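Local coordinates for protein probable nitrite reductase [nad(p)h] small subunit NIRD (Mycobacterium tuberculosis, PDB 4AIV) that forms the small subunit of the NADH-dependent nitrite reductase, which reduces nitrite to ammonium, and is probably required for the activity of that enzyme, at residues Gln8-Ala13 against Pro102-Pro107; Leu28-Ser33 against Val113-Val118; Gln34-Arg39 against His46-Val51; Asp52-Ala57 against Leu79-Ala84; Gly69-Val74 against Ala84-Ser89. All blocks are in the same frame, centred on the assembly; numbering follows the deposited sequence.

Interaction 1: Gln8-Ala13 against Pro102-Pro107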
# COMPACT_ATOMS: atom_id res chain seq x y z
N GLN A 8 15.30 -8.82 1.19
CA GLN A 8 14.41 -7.69 1.40
C GLN A 8 15.21 -6.42 1.67
O GLN A 8 16.03 -6.37 2.59
CB GLN A 8 13.42 -7.99 2.52
CG GLN A 8 12.45 -9.10 2.16
CD GLN A 8 11.54 -9.48 3.30
OE1 GLN A 8 11.99 -9.62 4.44
NE2 GLN A 8 10.26 -9.64 3.01
N VAL A 9 14.98 -5.41 0.85
CA VAL A 9 15.65 -4.13 1.05
C VAL A 9 14.67 -3.16 1.66
O VAL A 9 13.73 -2.70 1.00
CB VAL A 9 16.21 -3.57 -0.26
CG1 VAL A 9 16.90 -2.23 0.00
CG2 VAL A 9 17.17 -4.57 -0.88
N TRP A 10 14.88 -2.86 2.95
CA TRP A 10 13.91 -2.09 3.73
C TRP A 10 14.14 -0.59 3.62
O TRP A 10 15.26 -0.11 3.73
CB TRP A 10 13.93 -2.53 5.21
CG TRP A 10 13.47 -3.95 5.40
CD1 TRP A 10 14.26 -5.06 5.52
CD2 TRP A 10 12.11 -4.41 5.47
NE1 TRP A 10 13.48 -6.18 5.68
CE2 TRP A 10 12.16 -5.82 5.65
CE3 TRP A 10 10.86 -3.79 5.41
CZ2 TRP A 10 11.00 -6.59 5.76
CZ3 TRP A 10 9.71 -4.56 5.52
CH2 TRP A 10 9.79 -5.95 5.70
N THR A 11 13.04 0.12 3.41
CA THR A 11 13.01 1.57 3.51
C THR A 11 12.16 1.93 4.72
O THR A 11 11.03 1.47 4.86
CB THR A 11 12.39 2.21 2.24
OG1 THR A 11 13.24 1.95 1.11
CG2 THR A 11 12.24 3.72 2.41
N THR A 12 12.72 2.76 5.60
CA THR A 12 11.97 3.22 6.77
C THR A 12 11.03 4.34 6.37
O THR A 12 11.47 5.37 5.86
CB THR A 12 12.94 3.70 7.89
OG1 THR A 12 13.70 2.58 8.34
CG2 THR A 12 12.18 4.29 9.07
N ALA A 13 9.73 4.13 6.57
CA ALA A 13 8.72 5.12 6.19
C ALA A 13 8.57 6.21 7.25
O ALA A 13 8.80 7.39 6.98
CB ALA A 13 7.35 4.44 5.92
N PRO A 102 6.23 -5.99 0.97
CA PRO A 102 6.25 -6.33 2.41
C PRO A 102 6.32 -5.06 3.25
O PRO A 102 7.04 -4.11 2.92
CB PRO A 102 7.54 -7.14 2.56
CG PRO A 102 7.81 -7.70 1.17
CD PRO A 102 7.33 -6.63 0.22
N ALA A 103 5.53 -5.04 4.32
CA ALA A 103 5.47 -3.88 5.20
C ALA A 103 5.40 -4.38 6.63
O ALA A 103 4.65 -5.31 6.95
CB ALA A 103 4.28 -3.01 4.86
N ARG A 104 6.19 -3.77 7.50
CA ARG A 104 6.24 -4.21 8.88
C ARG A 104 6.31 -3.04 9.85
O ARG A 104 6.63 -1.90 9.46
CB ARG A 104 7.45 -5.14 9.10
CG ARG A 104 8.80 -4.45 8.97
CD ARG A 104 9.93 -5.42 9.25
NE ARG A 104 11.25 -4.78 9.19
CZ ARG A 104 12.40 -5.45 9.19
NH1 ARG A 104 12.39 -6.78 9.24
NH2 ARG A 104 13.56 -4.79 9.13
N VAL A 105 5.98 -3.32 11.11
CA VAL A 105 6.22 -2.38 12.19
C VAL A 105 7.21 -3.04 13.14
O VAL A 105 6.93 -4.11 13.70
CB VAL A 105 4.90 -2.01 12.93
CG1 VAL A 105 5.14 -0.85 13.90
CG2 VAL A 105 3.81 -1.65 11.93
N THR A 106 8.39 -2.43 13.30
CA THR A 106 9.43 -2.98 14.16
C THR A 106 8.93 -2.95 15.61
O THR A 106 7.99 -2.20 15.92
CB THR A 106 10.75 -2.18 14.06
OG1 THR A 106 10.52 -0.85 14.52
CG2 THR A 106 11.27 -2.13 12.61
N PRO A 107 9.55 -3.75 16.50
CA PRO A 107 9.09 -3.72 17.90
C PRO A 107 9.16 -2.32 18.51
O PRO A 107 8.34 -1.99 19.36
CB PRO A 107 10.06 -4.68 18.59
CG PRO A 107 10.37 -5.68 17.53
CD PRO A 107 10.49 -4.87 16.27
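In the pair Trp10 and Arg104 the first torsions set how each CG leaves its backbone: CG of Trp10 is anti to the carbonyl carbon (chi1 -65°), whereas CG of Arg104 sits between the backbone N and the carbonyl carbon (chi1 68°). From CG the Arg104 chain runs extended to NE, crossing the indole at about a right angle and carrying the guanidinium over it. The guanidinium lies flat on the ring system, the two planes only 5° apart and the centres of Arg104 and Trp10 groups 3.7 Å from each other. This is a stacked cation-pi contact: Arg104 CZ is over the five-membered ring, 3.6 Å from Trp10 CE2, and Arg104 NH2 reaches over NE1 and CD1. The aliphatic part joins in, with Arg104 CD over the six-membered ring of Trp10 in a CH-pi contact, 3.8 Å from its centroid, and Arg104 CG 3.6 Å from Trp10 CZ3. In the six-stranded antiparallel sheet of this Rieske-like domain, strands 7-15 and 100-105 are next-but-one neighbours separated by strand 110-117, so the side chains span the backbone of the middle strand. Gln112 of that strand accepts a hydrogen bond from Arg104 NH2 through its OE1, which helps to fix the rotation of the guanidinium. On the side of the indole away from Arg104, Pro102 approaches the benzo end, with Trp10 CH2 4.0 Å from Pro102 CB. On that same side Gln8 crosses the proline obliquely, Gln8 NE2 lying 3.6 Å from Pro102 CG in van der Waals contact.

Interaction 2: Leu28-Ser33 against Val113-Val118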
# COMPACT_ATOMS: atom_id res chain seq x y z
N LEU A 28 8.74 6.60 -0.98
CA LEU A 28 9.71 6.35 -2.04
C LEU A 28 10.73 5.30 -1.56
O LEU A 28 11.42 5.52 -0.57
CB LEU A 28 10.43 7.66 -2.40
CG LEU A 28 11.50 7.65 -3.49
CD1 LEU A 28 10.88 7.40 -4.85
CD2 LEU A 28 12.30 8.98 -3.49
N LEU A 29 10.82 4.18 -2.25
CA LEU A 29 11.77 3.14 -1.84
C LEU A 29 13.16 3.43 -2.40
O LEU A 29 13.34 4.32 -3.24
CB LEU A 29 11.29 1.75 -2.26
CG LEU A 29 9.88 1.34 -1.81
CD1 LEU A 29 9.58 -0.11 -2.23
CD2 LEU A 29 9.70 1.54 -0.29
N ASP A 30 14.14 2.66 -1.94
CA ASP A 30 15.55 2.90 -2.27
C ASP A 30 15.82 2.90 -3.78
O ASP A 30 16.70 3.63 -4.25
CB ASP A 30 16.41 1.85 -1.58
CG ASP A 30 16.33 0.51 -2.25
OD1 ASP A 30 15.23 -0.10 -2.25
OD2 ASP A 30 17.35 0.08 -2.81
N ASP A 31 15.07 2.11 -4.54
CA ASP A 31 15.29 2.01 -5.98
C ASP A 31 14.39 2.94 -6.79
O ASP A 31 14.37 2.89 -8.02
CB ASP A 31 15.12 0.57 -6.46
CG ASP A 31 13.67 0.14 -6.52
OD1 ASP A 31 12.84 0.74 -5.80
OD2 ASP A 31 13.36 -0.81 -7.27
N GLY A 32 13.62 3.78 -6.10
CA GLY A 32 12.74 4.71 -6.78
C GLY A 32 11.30 4.25 -6.95
O GLY A 32 10.47 5.03 -7.43
N SER A 33 11.00 3.01 -6.57
CA SER A 33 9.62 2.53 -6.58
C SER A 33 8.75 3.45 -5.72
O SER A 33 9.20 3.93 -4.67
CB SER A 33 9.51 1.10 -6.03
OG SER A 33 10.39 0.22 -6.69
N VAL A 113 9.00 -0.52 4.76
CA VAL A 113 8.49 -1.16 3.56
C VAL A 113 9.66 -1.72 2.78
O VAL A 113 10.68 -1.04 2.59
CB VAL A 113 7.74 -0.15 2.66
CG1 VAL A 113 7.25 -0.84 1.38
CG2 VAL A 113 6.58 0.49 3.41
N ALA A 114 9.53 -2.97 2.32
CA ALA A 114 10.62 -3.60 1.59
C ALA A 114 10.31 -3.69 0.11
O ALA A 114 9.16 -3.72 -0.31
CB ALA A 114 10.89 -5.00 2.15
N ARG A 115 11.36 -3.73 -0.69
CA ARG A 115 11.23 -4.24 -2.04
C ARG A 115 12.09 -5.49 -2.06
O ARG A 115 13.08 -5.59 -1.33
CB ARG A 115 11.71 -3.24 -3.09
CG ARG A 115 13.18 -2.93 -2.99
CD ARG A 115 13.75 -2.43 -4.30
NE ARG A 115 15.14 -2.04 -4.11
CZ ARG A 115 16.18 -2.62 -4.69
NH1 ARG A 115 16.01 -3.63 -5.54
NH2 ARG A 115 17.41 -2.18 -4.43
N VAL A 116 11.71 -6.45 -2.89
CA VAL A 116 12.43 -7.70 -2.96
C VAL A 116 13.45 -7.63 -4.08
O VAL A 116 13.10 -7.30 -5.22
CB VAL A 116 11.48 -8.90 -3.16
CG1 VAL A 116 12.26 -10.18 -3.39
CG2 VAL A 116 10.54 -9.03 -1.97
N ALA A 117 14.71 -7.90 -3.76
CA ALA A 117 15.76 -7.92 -4.77
C ALA A 117 16.41 -9.30 -4.82
O ALA A 117 16.18 -10.14 -3.95
CB ALA A 117 16.80 -6.83 -4.48
N VAL A 118 17.24 -9.51 -5.84
CA VAL A 118 17.95 -10.78 -6.00
C VAL A 118 19.26 -10.82 -5.21
O VAL A 118 19.65 -11.87 -4.69
CB VAL A 118 18.25 -11.06 -7.48
CG1 VAL A 118 16.96 -11.37 -8.22
CG2 VAL A 118 18.98 -9.84 -8.11
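Arg115 reaches from strand 110-117 across to the turn at Leu29-Gly32, and its side chain meets Leu29, Asp31 and Asp30 in the course of its length. Arg115 CB lies 3.9 Å from Leu29 CD1, the two side chains sliding past each other in opposite directions. Arg115 CG, placed between the backbone N and the carbonyl carbon (chi1 64°), passes Asp30 OD1. Arg115 CD comes up against the carboxylate of Asp31, 3.4 Å from Asp31 CG. At the tip, the guanidinium grips Asp30 side-on: Arg115 NE gives a hydrogen bond of 2.7 Å to Asp30 OD1, and Arg115 NH2 one of 2.8 Å to Asp30 OD2. Both oxygens use their syn lone pairs, and both bonds are nearly straight. Asp31 comes over one face instead, its carboxylate stacked at 6° to the guanidinium. Asp31 OD2 lies well out of the guanidinium plane, and no N-H points at it, so its long approach of 3.8 Å to Arg115 NE is one of charge only. Asp31 OD1 accepts from Ser33 N, which makes an Asx turn, and from Ser33 OG. The salt bridges lie toward the exposed end of the contact, whereas Leu29 CD2 packs on Val113 CG1 at 3.8 Å in a buried cluster with Tyr101. The positive guanidinium would probably favour the ionised form of both aspartates, and with two carboxylates to one arginine the cluster would probably carry a net negative charge.

Interaction 3: Gln34-Arg39 against His46-Val51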
# COMPACT_ATOMS: atom_id res chain seq x y z
N GLN A 34 7.53 3.70 -6.17
CA GLN A 34 6.60 4.56 -5.45
C GLN A 34 5.54 3.67 -4.85
O GLN A 34 4.97 2.82 -5.54
CB GLN A 34 5.92 5.57 -6.37
CG GLN A 34 6.84 6.34 -7.26
CD GLN A 34 6.04 7.28 -8.13
OE1 GLN A 34 4.89 7.59 -7.80
NE2 GLN A 34 6.63 7.71 -9.24
N VAL A 35 5.25 3.91 -3.58
CA VAL A 35 4.42 3.01 -2.80
C VAL A 35 3.29 3.78 -2.10
O VAL A 35 3.51 4.89 -1.62
CB VAL A 35 5.31 2.29 -1.77
CG1 VAL A 35 4.54 1.92 -0.54
CG2 VAL A 35 5.98 1.09 -2.42
N ALA A 36 2.09 3.21 -2.08
CA ALA A 36 1.01 3.75 -1.26
C ALA A 36 0.95 2.95 0.05
O ALA A 36 0.70 1.73 0.02
CB ALA A 36 -0.33 3.67 -1.99
N LEU A 37 1.20 3.62 1.17
CA LEU A 37 1.25 2.97 2.48
C LEU A 37 0.03 3.34 3.32
O LEU A 37 -0.30 4.52 3.46
CB LEU A 37 2.53 3.39 3.22
CG LEU A 37 2.70 2.87 4.67
CD1 LEU A 37 2.91 1.34 4.73
CD2 LEU A 37 3.84 3.61 5.37
N PHE A 38 -0.62 2.33 3.89
CA PHE A 38 -1.80 2.53 4.73
C PHE A 38 -1.67 1.77 6.06
O PHE A 38 -1.23 0.62 6.08
CB PHE A 38 -3.05 1.97 4.02
CG PHE A 38 -3.30 2.55 2.65
CD1 PHE A 38 -2.70 2.00 1.52
CD2 PHE A 38 -4.16 3.64 2.48
CE1 PHE A 38 -2.96 2.52 0.25
CE2 PHE A 38 -4.41 4.17 1.21
CZ PHE A 38 -3.81 3.61 0.10
N ARG A 39 -2.09 2.40 7.15
CA ARG A 39 -2.33 1.70 8.41
C ARG A 39 -3.84 1.47 8.57
O ARG A 39 -4.65 2.38 8.31
CB ARG A 39 -1.76 2.50 9.58
CG ARG A 39 -2.33 2.16 10.96
CD ARG A 39 -1.64 3.00 12.03
NE ARG A 39 -2.26 2.84 13.35
CZ ARG A 39 -1.87 3.47 14.45
NH1 ARG A 39 -0.85 4.32 14.41
NH2 ARG A 39 -2.51 3.26 15.59
N HIS A 46 0.02 -1.76 5.29
CA HIS A 46 0.04 -2.41 3.99
C HIS A 46 0.61 -1.45 2.95
O HIS A 46 0.28 -0.26 2.95
CB HIS A 46 -1.37 -2.86 3.58
CG HIS A 46 -1.95 -3.88 4.51
ND1 HIS A 46 -1.76 -5.23 4.35
CD2 HIS A 46 -2.68 -3.73 5.64
CE1 HIS A 46 -2.36 -5.88 5.33
NE2 HIS A 46 -2.93 -4.99 6.13
N ALA A 47 1.46 -1.97 2.08
CA ALA A 47 2.08 -1.14 1.04
C ALA A 47 1.81 -1.72 -0.34
O ALA A 47 2.13 -2.90 -0.61
CB ALA A 47 3.59 -1.03 1.28
N VAL A 48 1.19 -0.91 -1.20
CA VAL A 48 0.91 -1.32 -2.57
C VAL A 48 1.45 -0.26 -3.54
O VAL A 48 1.83 0.84 -3.13
CB VAL A 48 -0.61 -1.57 -2.83
CG1 VAL A 48 -1.12 -2.73 -1.96
CG2 VAL A 48 -1.43 -0.31 -2.60
N GLY A 49 1.51 -0.61 -4.82
CA GLY A 49 1.94 0.35 -5.84
C GLY A 49 1.16 1.66 -5.75
O GLY A 49 -0.05 1.66 -5.57
N ASN A 50 1.86 2.78 -5.86
CA ASN A 50 1.22 4.09 -5.78
C ASN A 50 0.58 4.53 -7.11
O ASN A 50 -0.20 5.49 -7.17
CB ASN A 50 2.22 5.15 -5.31
CG ASN A 50 1.54 6.39 -4.77
OD1 ASN A 50 0.49 6.31 -4.11
ND2 ASN A 50 2.12 7.55 -5.06
N VAL A 51 0.92 3.81 -8.18
CA VAL A 51 0.42 4.18 -9.50
C VAL A 51 -0.84 3.40 -9.88
O VAL A 51 -0.83 2.16 -9.91
CB VAL A 51 1.51 4.01 -10.59
CG1 VAL A 51 0.96 4.41 -11.95
CG2 VAL A 51 2.75 4.82 -10.23
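Five backbone hydrogen bonds join Gln34-Arg39 to His46-Val51. Ala36 and Val48 exchange two, as do Phe38 and His46; the tightest runs from Ala36 N to Val48 O at 2.6 Å. The fifth, from Asn50 N to Gln34 O, measures 3.1 Å, its donor well above the carbonyl plane, where the chain leaves strand 45-49. Three CA-H...O contacts lie between these bonds, such as Ala47 CA to Ala36 O at 3.3 Å. The two strands form an antiparallel beta hairpin at the centre of the Rieske-like domain, flanked in the larger sheet by strands 25-28 and 100-105. Apolar contacts divide between its faces. On the face of Leu37 and Ala47, Val35 CG1 packs 3.6 Å from Ala47 CB, and Leu37 CD1 touches the same methyl; Val113 and Tyr101 cover this side. On the face of Ala36 and Val48, Val48 CG2 lies 4.2 Å from Ala36 CB and meets the edge of the Phe38 ring near its plane. Polar side chains gather at the ends. With CG anti to the backbone N (chi1 -161°), Asn50 sets that carbon beside Val35 C and O. Asn50 OD1 accepts a hydrogen bond from Ser61 N. His46 NE2 is hydrogen-bonded to Ser44 OG.

Interaction 4: Asp52-Ala57 against Leu79-Ala84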
# COMPACT_ATOMS: atom_id res chain seq x y z
N ASP A 52 -1.92 4.13 -10.16
CA ASP A 52 -3.15 3.53 -10.67
C ASP A 52 -2.82 2.81 -11.96
O ASP A 52 -2.32 3.44 -12.90
CB ASP A 52 -4.22 4.60 -10.90
CG ASP A 52 -5.55 4.03 -11.42
OD1 ASP A 52 -5.56 3.26 -12.41
OD2 ASP A 52 -6.61 4.37 -10.84
N PRO A 53 -3.09 1.50 -12.03
CA PRO A 53 -2.67 0.71 -13.19
C PRO A 53 -3.56 0.92 -14.41
O PRO A 53 -3.26 0.38 -15.47
CB PRO A 53 -2.80 -0.73 -12.69
CG PRO A 53 -3.90 -0.67 -11.70
CD PRO A 53 -3.75 0.67 -11.01
N PHE A 54 -4.64 1.68 -14.26
CA PHE A 54 -5.48 2.00 -15.41
C PHE A 54 -5.07 3.35 -16.01
O PHE A 54 -4.87 3.46 -17.23
CB PHE A 54 -6.98 2.00 -15.03
CG PHE A 54 -7.52 0.63 -14.66
CD1 PHE A 54 -8.03 -0.21 -15.64
CD2 PHE A 54 -7.52 0.20 -13.34
CE1 PHE A 54 -8.53 -1.47 -15.30
CE2 PHE A 54 -8.03 -1.07 -13.00
CZ PHE A 54 -8.53 -1.90 -13.98
N SER A 55 -4.90 4.36 -15.16
CA SER A 55 -4.62 5.72 -15.62
C SER A 55 -3.14 6.10 -15.61
O SER A 55 -2.73 7.03 -16.30
CB SER A 55 -5.39 6.73 -14.75
OG SER A 55 -4.82 6.80 -13.45
N GLY A 56 -2.35 5.39 -14.81
CA GLY A 56 -0.95 5.75 -14.64
C GLY A 56 -0.74 6.89 -13.65
O GLY A 56 0.41 7.31 -13.41
N ALA A 57 -1.83 7.39 -13.06
CA ALA A 57 -1.77 8.47 -12.07
C ALA A 57 -1.16 8.01 -10.74
O ALA A 57 -1.60 7.01 -10.16
CB ALA A 57 -3.18 9.04 -11.83
N LEU A 79 -11.27 6.76 -10.66
CA LEU A 79 -11.88 5.61 -11.30
C LEU A 79 -12.67 4.72 -10.34
O LEU A 79 -13.49 3.92 -10.77
CB LEU A 79 -10.78 4.80 -12.01
CG LEU A 79 -10.00 5.63 -13.04
CD1 LEU A 79 -8.82 4.87 -13.63
CD2 LEU A 79 -10.93 6.09 -14.16
N LYS A 80 -12.42 4.89 -9.04
CA LYS A 80 -13.13 4.16 -7.98
C LYS A 80 -13.12 2.64 -8.15
O LYS A 80 -14.14 1.98 -7.96
CB LYS A 80 -14.57 4.67 -7.83
CG LYS A 80 -14.69 6.08 -7.23
N GLN A 81 -11.97 2.08 -8.50
CA GLN A 81 -11.83 0.63 -8.59
C GLN A 81 -11.11 0.10 -7.34
O GLN A 81 -10.17 0.73 -6.85
CB GLN A 81 -11.09 0.25 -9.88
CG GLN A 81 -11.89 0.64 -11.10
CD GLN A 81 -11.10 0.54 -12.39
OE1 GLN A 81 -10.29 1.42 -12.71
NE2 GLN A 81 -11.34 -0.52 -13.15
N ALA A 82 -11.57 -1.04 -6.84
CA ALA A 82 -11.06 -1.61 -5.58
C ALA A 82 -9.85 -2.51 -5.78
O ALA A 82 -9.86 -3.40 -6.65
CB ALA A 82 -12.17 -2.38 -4.84
N PHE A 83 -8.81 -2.28 -4.98
CA PHE A 83 -7.61 -3.11 -4.97
C PHE A 83 -7.41 -3.71 -3.57
O PHE A 83 -7.34 -2.97 -2.59
CB PHE A 83 -6.37 -2.31 -5.39
CG PHE A 83 -6.42 -1.82 -6.82
CD1 PHE A 83 -7.09 -0.64 -7.14
CD2 PHE A 83 -5.82 -2.54 -7.85
CE1 PHE A 83 -7.14 -0.18 -8.45
CE2 PHE A 83 -5.87 -2.09 -9.16
CZ PHE A 83 -6.54 -0.90 -9.46
N ALA A 84 -7.30 -5.03 -3.50
CA ALA A 84 -7.04 -5.73 -2.24
C ALA A 84 -5.68 -5.34 -1.67
O ALA A 84 -4.67 -5.36 -2.38
CB ALA A 84 -7.12 -7.23 -2.45
O HOH W 1 -8.32 2.42 -10.78
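Phe54 lies beneath the side-chain amide of Gln81, which covers one ring face toward the rim: Gln81 OE1 is 3.1 Å from Phe54 CD2, and Gln81 NE2 is 3.2 Å from Phe54 CZ. Gln81 CG is anti to the carbonyl carbon (chi1 -63°), and the chain beyond it is extended, which carries the amide out to the ring at a tilt of 37°. At the ring edge, near its plane, Phe54 CE2 meets Phe83 CZ at 3.8 Å. The same phenyl tip receives Pro53, the two side chains reaching toward each other tip to tip with Pro53 CG 3.5 Å from Phe83 CZ. Leu79 CD1 lies against the loop, 3.7 Å from Phe54 CB, and also touches Asp52 and Ser55. No direct hydrogen bond crosses the contact. A water at the edge of the Phe83 ring instead donates to both Asp52 OD2, at 2.6 Å, and Gln81 OE1. Asp52 OD1 accepts from Phe54 N at 2.6 Å, an Asx turn, and from Ser55 N, an Asx motif; the first bond restrains the backbone at Phe54, whose ring carries the Gln81 contact. Neither segment contains a cysteine or a histidine. Two loops facing each other, one between strands 45-49 and 64-68 and the other between 71-75 and 82-84, are consistent with the pair that in Rieske proteins holds the [2Fe-2S] cluster.

Interaction 5: Gly69-Val74 against Ala84-Ser89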
# COMPACT_ATOMS: atom_id res chain seq x y z
N GLY A 69 -16.54 -7.61 1.16
CA GLY A 69 -16.78 -8.92 1.72
C GLY A 69 -15.78 -9.25 2.82
O GLY A 69 -15.27 -10.37 2.90
N GLY A 70 -15.49 -8.25 3.65
CA GLY A 70 -14.56 -8.42 4.76
C GLY A 70 -13.10 -8.22 4.38
O GLY A 70 -12.22 -8.21 5.24
N ARG A 71 -12.85 -8.04 3.08
CA ARG A 71 -11.48 -7.95 2.59
C ARG A 71 -11.02 -6.50 2.46
O ARG A 71 -11.67 -5.70 1.79
CB ARG A 71 -11.37 -8.66 1.24
CG ARG A 71 -9.97 -8.88 0.78
CD ARG A 71 -9.94 -9.96 -0.25
NE ARG A 71 -8.59 -10.15 -0.77
CZ ARG A 71 -8.32 -10.79 -1.90
NH1 ARG A 71 -9.32 -11.28 -2.63
NH2 ARG A 71 -7.07 -10.91 -2.31
N ALA A 72 -9.90 -6.17 3.11
CA ALA A 72 -9.40 -4.80 3.15
C ALA A 72 -8.98 -4.34 1.75
O ALA A 72 -8.29 -5.05 1.02
CB ALA A 72 -8.24 -4.68 4.13
N MET A 73 -9.40 -3.15 1.37
CA MET A 73 -9.05 -2.67 0.04
C MET A 73 -8.91 -1.17 0.02
O MET A 73 -9.28 -0.48 0.96
CB MET A 73 -10.08 -3.15 -1.00
CG MET A 73 -11.54 -2.83 -0.67
SD MET A 73 -12.02 -1.10 -0.94
CE MET A 73 -13.79 -1.28 -1.15
N VAL A 74 -8.35 -0.67 -1.08
CA VAL A 74 -8.33 0.76 -1.34
C VAL A 74 -9.01 1.01 -2.69
O VAL A 74 -8.78 0.27 -3.66
CB VAL A 74 -6.89 1.33 -1.32
CG1 VAL A 74 -6.00 0.61 -2.34
CG2 VAL A 74 -6.89 2.84 -1.56
N ALA A 84 -7.30 -5.03 -3.50
CA ALA A 84 -7.04 -5.73 -2.24
C ALA A 84 -5.68 -5.34 -1.67
O ALA A 84 -4.67 -5.36 -2.38
CB ALA A 84 -7.12 -7.23 -2.45
N LEU A 85 -5.64 -4.98 -0.38
CA LEU A 85 -4.37 -4.52 0.21
C LEU A 85 -3.42 -5.69 0.49
O LEU A 85 -2.20 -5.50 0.59
CB LEU A 85 -4.63 -3.67 1.48
CG LEU A 85 -5.26 -2.29 1.23
CD1 LEU A 85 -5.66 -1.60 2.55
CD2 LEU A 85 -4.30 -1.40 0.45
N ASP A 86 -3.97 -6.90 0.58
CA ASP A 86 -3.14 -8.06 0.91
C ASP A 86 -2.30 -8.57 -0.26
O ASP A 86 -1.15 -8.97 -0.07
CB ASP A 86 -3.96 -9.19 1.57
CG ASP A 86 -5.05 -9.77 0.67
OD1 ASP A 86 -5.19 -9.34 -0.50
OD2 ASP A 86 -5.76 -10.69 1.13
N ASP A 87 -2.84 -8.52 -1.48
CA ASP A 87 -2.09 -9.02 -2.63
C ASP A 87 -2.09 -8.08 -3.85
O ASP A 87 -1.62 -8.45 -4.92
CB ASP A 87 -2.57 -10.42 -3.03
CG ASP A 87 -4.03 -10.43 -3.48
OD1 ASP A 87 -4.64 -9.35 -3.65
OD2 ASP A 87 -4.56 -11.55 -3.66
N GLY A 88 -2.66 -6.89 -3.68
CA GLY A 88 -2.68 -5.91 -4.75
C GLY A 88 -3.62 -6.19 -5.91
O GLY A 88 -3.70 -5.41 -6.85
N SER A 89 -4.35 -7.31 -5.85
CA SER A 89 -5.27 -7.64 -6.94
C SER A 89 -6.43 -6.66 -7.05
O SER A 89 -7.01 -6.23 -6.05
CB SER A 89 -5.81 -9.08 -6.81
OG SER A 89 -6.55 -9.25 -5.61
O HOH W 2 -7.89 -11.63 -5.32
O HOH W 3 -6.80 -7.30 1.78
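The guanidinium of Arg71 has Ala84 CB over one face, 3.7 Å from Arg71 NE, and two aspartates at its edge, near the plane. Arg71 NH2 is shared between them: it donates a nearly straight bond of 3.0 Å to the syn lone pair of Asp86 OD1 and forms a salt bridge of 2.9 Å with Asp87 OD2. Both carboxylates are turned 62° from the guanidinium plane, and the second link to Asp86, from Arg71 NE to OD2, is weak. With CG anti to the backbone N (chi1 -168°), the Arg71 chain runs extended to NE, a course that carries the guanidinium across Ala84 to the aspartates. A water accepts from Arg71 NH1 and donates to Ser89 OG. Asp87 OD1 accepts from Ser89 N, which makes an Asx turn, and from Ser89 OG on the same face of its plane. Beside this network, Leu85 N bonds to Ala72 O at 3.0 Å. Leu85 CD2 packs on Val74 CG1 at 3.8 Å. Met73 and Ala84 form an antiparallel, non-hydrogen-bonded pair, so the contact continues the pairing of strands 71-75 and 82-84 into the following turn, while the side chains of Val74 and Leu85 touch Phe38 of strand 34-39 in the larger sheet.

In the fold
Interaction 3 is the buried centre of the fold, its centre about 3 Å from the centre of the chain, and is built mainly from strand backbone. Interactions 1 and 2 both reach the large sheet, the second from a loop, and meet at strand 110-117; the first is a surface stack, whereas the second joins a buried apolar contact to exposed charges. Interactions 4 and 5 belong to the smaller sheet region, share Ala84 and touch through the pairing of Phe83 with Val74. Interaction 4 relies on apolar contacts and a water, interaction 5 on a salt-bridge network. Interaction 3 touches all the others, with Phe38 packing against Val74 and Leu85 where the two sheets come together.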